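Local structure of cytochrome P450 (CYP102L1) (Mycobacterium phage Adler, 6N6Q) at residues N105-A109 with L263-N267; E135-A139 with N174-D178. The protein is a phage-encoded haem-thiolate cytochrome P450 that probably catalyses oxygen insertion into an unidentified substrate. One frame throughout, in Å; residues are numbered along the deposited sequence.

Contact 1 joins a helix to the start of another, contact 2 a helix to a loop; both lie well away from the centre of the chain, and their centres are 33 Å apart without touching. They share no element, although helices 104-113 and 119-145 follow each other in sequence. Contact 1 is the more buried and adjoins the haem pocket: its two sides meet through apolar surface and two asparagine amides packed against each other, whose ND2 groups bond to Asp94. Contact 2 is only partly buried and lies on the flank of the helical domain; there a glutamate bonds straight across to a loop N-H, with leucine and alanine packing beside it.

Contact 1. Residues N105-A109 with L263-N267; sequences NWRKA and LDNNN. With HEM (protoporphyrin IX containing Fe), chain E.
Leu263 reaches helix 104-113 with both methyls. CD1 lies 4.0 Å from Ala109 CB, while CD2 rests 3.8 Å from Ala109 N and also meets Lys108 CB. With CG anti to the carbonyl carbon (chi1 -62°), the forked end swings toward the helix, and the small alanine lets it come right up to the backbone. Lys108 spends its aliphatic part here and carries NZ onward to the carbonyl O of Lys262.

Asn267 lays its ND2 over the face of the Asn105 amide, 3.2 Å from Asn105 CG, with the two amide planes 36° apart. Asn105 ND2 and Asn267 ND2 are also 3.2 Å apart, but both are donors and cannot bond. Asp94 takes both: its OD2 from Asn105 ND2, its backbone O weakly from Asn267 ND2. The short amide of Asn105 suits that reach, while Asn267 uses donor and acceptor alike, its OD1 accepting from Gln271.

Asp264 is the N-cap of helix 265-296: its OD1 accepts from Asn267 N at 3.0 Å, met from above the carboxylate plane. Trp106 turns away, CG anti to the backbone N (chi1 174°), which sends the indole to the haem, where NE1 donates to propionate O1D at 2.7 Å. It probably corresponds to the C-helix tryptophan that meets a haem propionate in relatives such as P450 BM3; Arg417 and Lys79 also hydrogen-bond to the haem.

Helix 104-113 thus packs on the loop residue Leu263 and the first turn of helix 265-296, whose Gln271 touches Ala109, while Asn265 and Asn266 bond to Asp229 and Arg225 of helix 212-237.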
# COMPACT_ATOMS: atom_id res chain seq x y z
N ASN A 105 10.49 19.88 3.11
CA ASN A 105 9.10 19.55 2.82
C ASN A 105 8.66 18.20 3.38
O ASN A 105 7.45 17.94 3.44
CB ASN A 105 8.85 19.58 1.31
CG ASN A 105 8.35 20.92 0.83
OD1 ASN A 105 7.76 21.68 1.60
ND2 ASN A 105 8.58 21.22 -0.44
N TRP A 106 9.59 17.33 3.79
CA TRP A 106 9.13 16.12 4.45
C TRP A 106 8.70 16.40 5.89
O TRP A 106 7.65 15.91 6.33
CB TRP A 106 10.20 15.02 4.45
CG TRP A 106 9.71 13.87 5.28
CD1 TRP A 106 8.88 12.86 4.87
CD2 TRP A 106 9.95 13.65 6.68
NE1 TRP A 106 8.61 12.02 5.92
CE2 TRP A 106 9.26 12.48 7.04
CE3 TRP A 106 10.69 14.33 7.65
CZ2 TRP A 106 9.28 11.97 8.34
CZ3 TRP A 106 10.72 13.82 8.93
CH2 TRP A 106 10.02 12.65 9.26
N ARG A 107 9.51 17.15 6.63
CA ARG A 107 9.17 17.41 8.03
C ARG A 107 7.94 18.30 8.15
O ARG A 107 7.08 18.06 8.99
CB ARG A 107 10.36 18.03 8.76
CG ARG A 107 10.19 18.08 10.27
CD ARG A 107 11.05 19.16 10.89
NE ARG A 107 10.79 20.46 10.28
CZ ARG A 107 9.75 21.23 10.58
NH1 ARG A 107 8.86 20.83 11.48
NH2 ARG A 107 9.59 22.40 9.97
N LYS A 108 7.86 19.33 7.31
CA LYS A 108 6.68 20.20 7.31
C LYS A 108 5.41 19.40 7.06
O LYS A 108 4.48 19.41 7.87
CB LYS A 108 6.84 21.30 6.26
CG LYS A 108 7.84 22.38 6.62
CD LYS A 108 7.90 23.46 5.55
CE LYS A 108 6.53 24.08 5.31
NZ LYS A 108 6.57 25.14 4.27
N ALA A 109 5.37 18.67 5.94
CA ALA A 109 4.18 17.89 5.61
C ALA A 109 3.89 16.85 6.68
O ALA A 109 2.72 16.61 7.02
CB ALA A 109 4.37 17.21 4.25
N LEU A 263 2.30 24.36 3.46
CA LEU A 263 2.80 23.69 2.27
C LEU A 263 2.47 24.52 1.04
O LEU A 263 1.33 24.95 0.85
CB LEU A 263 2.18 22.29 2.15
CG LEU A 263 2.49 21.32 3.28
CD1 LEU A 263 1.81 19.98 3.05
CD2 LEU A 263 4.00 21.14 3.43
N ASP A 264 3.48 24.76 0.20
CA ASP A 264 3.25 25.53 -1.02
C ASP A 264 2.39 24.73 -1.99
O ASP A 264 2.13 23.54 -1.81
CB ASP A 264 4.59 25.92 -1.66
CG ASP A 264 5.37 24.72 -2.16
OD1 ASP A 264 5.06 24.22 -3.26
OD2 ASP A 264 6.30 24.27 -1.45
N ASN A 265 1.95 25.41 -3.05
CA ASN A 265 0.99 24.80 -3.97
C ASN A 265 1.58 23.58 -4.66
O ASN A 265 0.90 22.56 -4.81
CB ASN A 265 0.54 25.83 -5.01
CG ASN A 265 -0.53 25.30 -5.94
OD1 ASN A 265 -1.70 25.21 -5.57
ND2 ASN A 265 -0.13 24.93 -7.15
N ASN A 266 2.84 23.66 -5.09
CA ASN A 266 3.46 22.53 -5.79
C ASN A 266 3.56 21.31 -4.89
O ASN A 266 3.37 20.18 -5.34
CB ASN A 266 4.84 22.93 -6.31
CG ASN A 266 5.47 21.85 -7.17
OD1 ASN A 266 5.14 21.72 -8.35
ND2 ASN A 266 6.38 21.08 -6.59
N ASN A 267 3.85 21.51 -3.60
CA ASN A 267 3.99 20.38 -2.69
C ASN A 267 2.63 19.77 -2.36
O ASN A 267 2.52 18.55 -2.20
CB ASN A 267 4.72 20.81 -1.42
CG ASN A 267 5.07 19.64 -0.53
OD1 ASN A 267 4.29 19.26 0.35
ND2 ASN A 267 6.24 19.05 -0.76
CHA HEM E . 4.81 4.73 3.88
CHB HEM E . 2.95 0.26 3.37
CHC HEM E . -1.48 2.17 2.78
CHD HEM E . 0.51 6.60 2.54
C1A HEM E . 4.70 3.35 3.82
C2A HEM E . 5.77 2.39 4.04
C3A HEM E . 5.26 1.16 3.90
C4A HEM E . 3.85 1.29 3.59
CMA HEM E . 6.05 -0.16 4.03
CAA HEM E . 7.25 2.71 4.36
CBA HEM E . 7.99 2.93 3.04
CGA HEM E . 9.47 3.06 3.29
O1A HEM E . 9.92 2.86 4.45
O2A HEM E . 10.21 3.37 2.32
C1B HEM E . 1.59 0.38 3.23
C2B HEM E . 0.63 -0.71 3.22
C3B HEM E . -0.60 -0.18 3.06
C4B HEM E . -0.46 1.26 2.96
CMB HEM E . 1.04 -2.19 3.39
CAB HEM E . -1.98 -0.89 2.98
CBB HEM E . -2.18 -2.21 3.04
C1C HEM E . -1.35 3.54 2.69
C2C HEM E . -2.43 4.51 2.59
C3C HEM E . -1.90 5.73 2.52
C4C HEM E . -0.45 5.59 2.58
CMC HEM E . -3.94 4.19 2.56
CAC HEM E . -2.75 7.01 2.40
CBC HEM E . -2.21 8.24 2.36
C1D HEM E . 1.84 6.49 2.89
C2D HEM E . 2.80 7.57 2.98
C3D HEM E . 3.98 7.06 3.35
C4D HEM E . 3.82 5.63 3.51
CMD HEM E . 2.51 9.06 2.69
CAD HEM E . 5.29 7.85 3.56
CBD HEM E . 5.32 8.43 4.97
CGD HEM E . 6.64 9.12 5.22
O1D HEM E . 6.67 10.10 6.01
O2D HEM E . 7.67 8.70 4.62
NA HEM E . 3.55 2.64 3.55
NB HEM E . 0.89 1.56 3.06
NC HEM E . -0.16 4.24 2.68
ND HEM E . 2.50 5.32 3.22
FE HEM E . 1.71 3.43 2.99

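Contact 2. Residues E135-A139 with N174-D178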
# COMPACT_ATOMS: atom_id res chain seq x y z
N GLU A 135 -21.18 1.75 -3.08
CA GLU A 135 -21.23 1.92 -4.53
C GLU A 135 -20.62 0.73 -5.26
O GLU A 135 -21.09 0.35 -6.33
CB GLU A 135 -20.52 3.22 -4.92
CG GLU A 135 -20.55 3.55 -6.40
CD GLU A 135 -20.01 4.93 -6.69
OE1 GLU A 135 -20.33 5.87 -5.93
OE2 GLU A 135 -19.25 5.08 -7.68
N LEU A 136 -19.57 0.12 -4.69
CA LEU A 136 -18.97 -1.05 -5.32
C LEU A 136 -19.86 -2.27 -5.18
O LEU A 136 -20.05 -3.03 -6.14
CB LEU A 136 -17.59 -1.33 -4.74
CG LEU A 136 -16.90 -2.54 -5.37
CD1 LEU A 136 -16.48 -2.22 -6.80
CD2 LEU A 136 -15.72 -3.02 -4.54
N ILE A 137 -20.41 -2.49 -3.98
CA ILE A 137 -21.29 -3.63 -3.76
C ILE A 137 -22.49 -3.57 -4.69
O ILE A 137 -22.93 -4.59 -5.24
CB ILE A 137 -21.73 -3.69 -2.28
CG1 ILE A 137 -20.51 -3.87 -1.37
CG2 ILE A 137 -22.73 -4.81 -2.06
CD1 ILE A 137 -19.73 -5.13 -1.64
N ASP A 138 -23.04 -2.37 -4.89
CA ASP A 138 -24.16 -2.21 -5.81
C ASP A 138 -23.77 -2.60 -7.23
O ASP A 138 -24.54 -3.26 -7.94
CB ASP A 138 -24.67 -0.77 -5.78
CG ASP A 138 -25.33 -0.42 -4.46
OD1 ASP A 138 -25.53 -1.33 -3.63
OD2 ASP A 138 -25.65 0.77 -4.25
N ALA A 139 -22.57 -2.20 -7.67
CA ALA A 139 -22.11 -2.59 -8.99
C ALA A 139 -21.86 -4.10 -9.07
O ALA A 139 -22.17 -4.73 -10.09
CB ALA A 139 -20.83 -1.83 -9.35
N ASN A 174 -13.86 8.34 -10.67
CA ASN A 174 -14.64 7.38 -11.42
C ASN A 174 -15.90 7.01 -10.66
O ASN A 174 -15.95 7.11 -9.43
CB ASN A 174 -13.84 6.10 -11.72
CG ASN A 174 -12.85 6.29 -12.86
OD1 ASN A 174 -13.17 6.89 -13.88
ND2 ASN A 174 -11.65 5.76 -12.68
N ASN A 175 -16.92 6.59 -11.40
CA ASN A 175 -18.10 5.96 -10.83
C ASN A 175 -17.91 4.45 -10.91
O ASN A 175 -17.71 3.91 -12.00
CB ASN A 175 -19.36 6.40 -11.58
CG ASN A 175 -20.63 5.82 -10.98
OD1 ASN A 175 -21.10 4.77 -11.41
ND2 ASN A 175 -21.18 6.50 -9.98
N LEU A 176 -17.96 3.79 -9.75
CA LEU A 176 -17.62 2.37 -9.71
C LEU A 176 -18.60 1.51 -10.50
O LEU A 176 -18.22 0.45 -11.01
CB LEU A 176 -17.55 1.89 -8.26
CG LEU A 176 -16.50 2.60 -7.39
CD1 LEU A 176 -16.45 1.99 -6.01
CD2 LEU A 176 -15.13 2.55 -8.06
N ALA A 177 -19.85 1.96 -10.63
CA ALA A 177 -20.79 1.24 -11.48
C ALA A 177 -20.42 1.36 -12.95
O ALA A 177 -20.75 0.47 -13.75
CB ALA A 177 -22.21 1.75 -11.25
N ASP A 178 -19.74 2.43 -13.33
CA ASP A 178 -19.32 2.67 -14.69
C ASP A 178 -17.92 2.10 -14.92
O ASP A 178 -17.16 1.87 -13.98
CB ASP A 178 -19.33 4.17 -14.99
CG ASP A 178 -19.36 4.47 -16.48
OD1 ASP A 178 -20.40 4.22 -17.12
OD2 ASP A 178 -18.34 4.97 -17.00
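The carboxylate of Glu135 and the amide of Asn175 lie nearly parallel, 24° apart, with Asn175 ND2 above the carboxylate plane, 3.3 Å from Glu135 OE2 but too badly angled to bond. The edge does the bonding: Leu176 N donates to Glu135 OE2 at 2.8 Å with an N-H...O angle of 161°, and OE2 receives it on its anti lone pair. Glu135 OE1 pairs with Arg166, so each oxygen has a partner and the flat group is fixed in its rotation. An extended chain, CG anti to the backbone N (chi1 -177°), gives glutamate the length to span from helix to loop.

The loop between helices 152-169 and 183-196, which correspond to the E and F helices of the P450 fold, contains a type I beta turn closed by Asp178 N to Asn175 O; helix 119-145 is the D helix. Asn175 OD1 accepts weak bonds from the N-H groups of Ala177 and Asp178, suiting asparagine to the turn's first position.

Alongside the Glu135 bond, Leu176 CD1 packs on Leu136 CB at 3.7 Å, and both leucines continue onto Leu159 of helix 152-169. Ala139 is small enough for Ala177 CA to approach its CB to 3.7 Å.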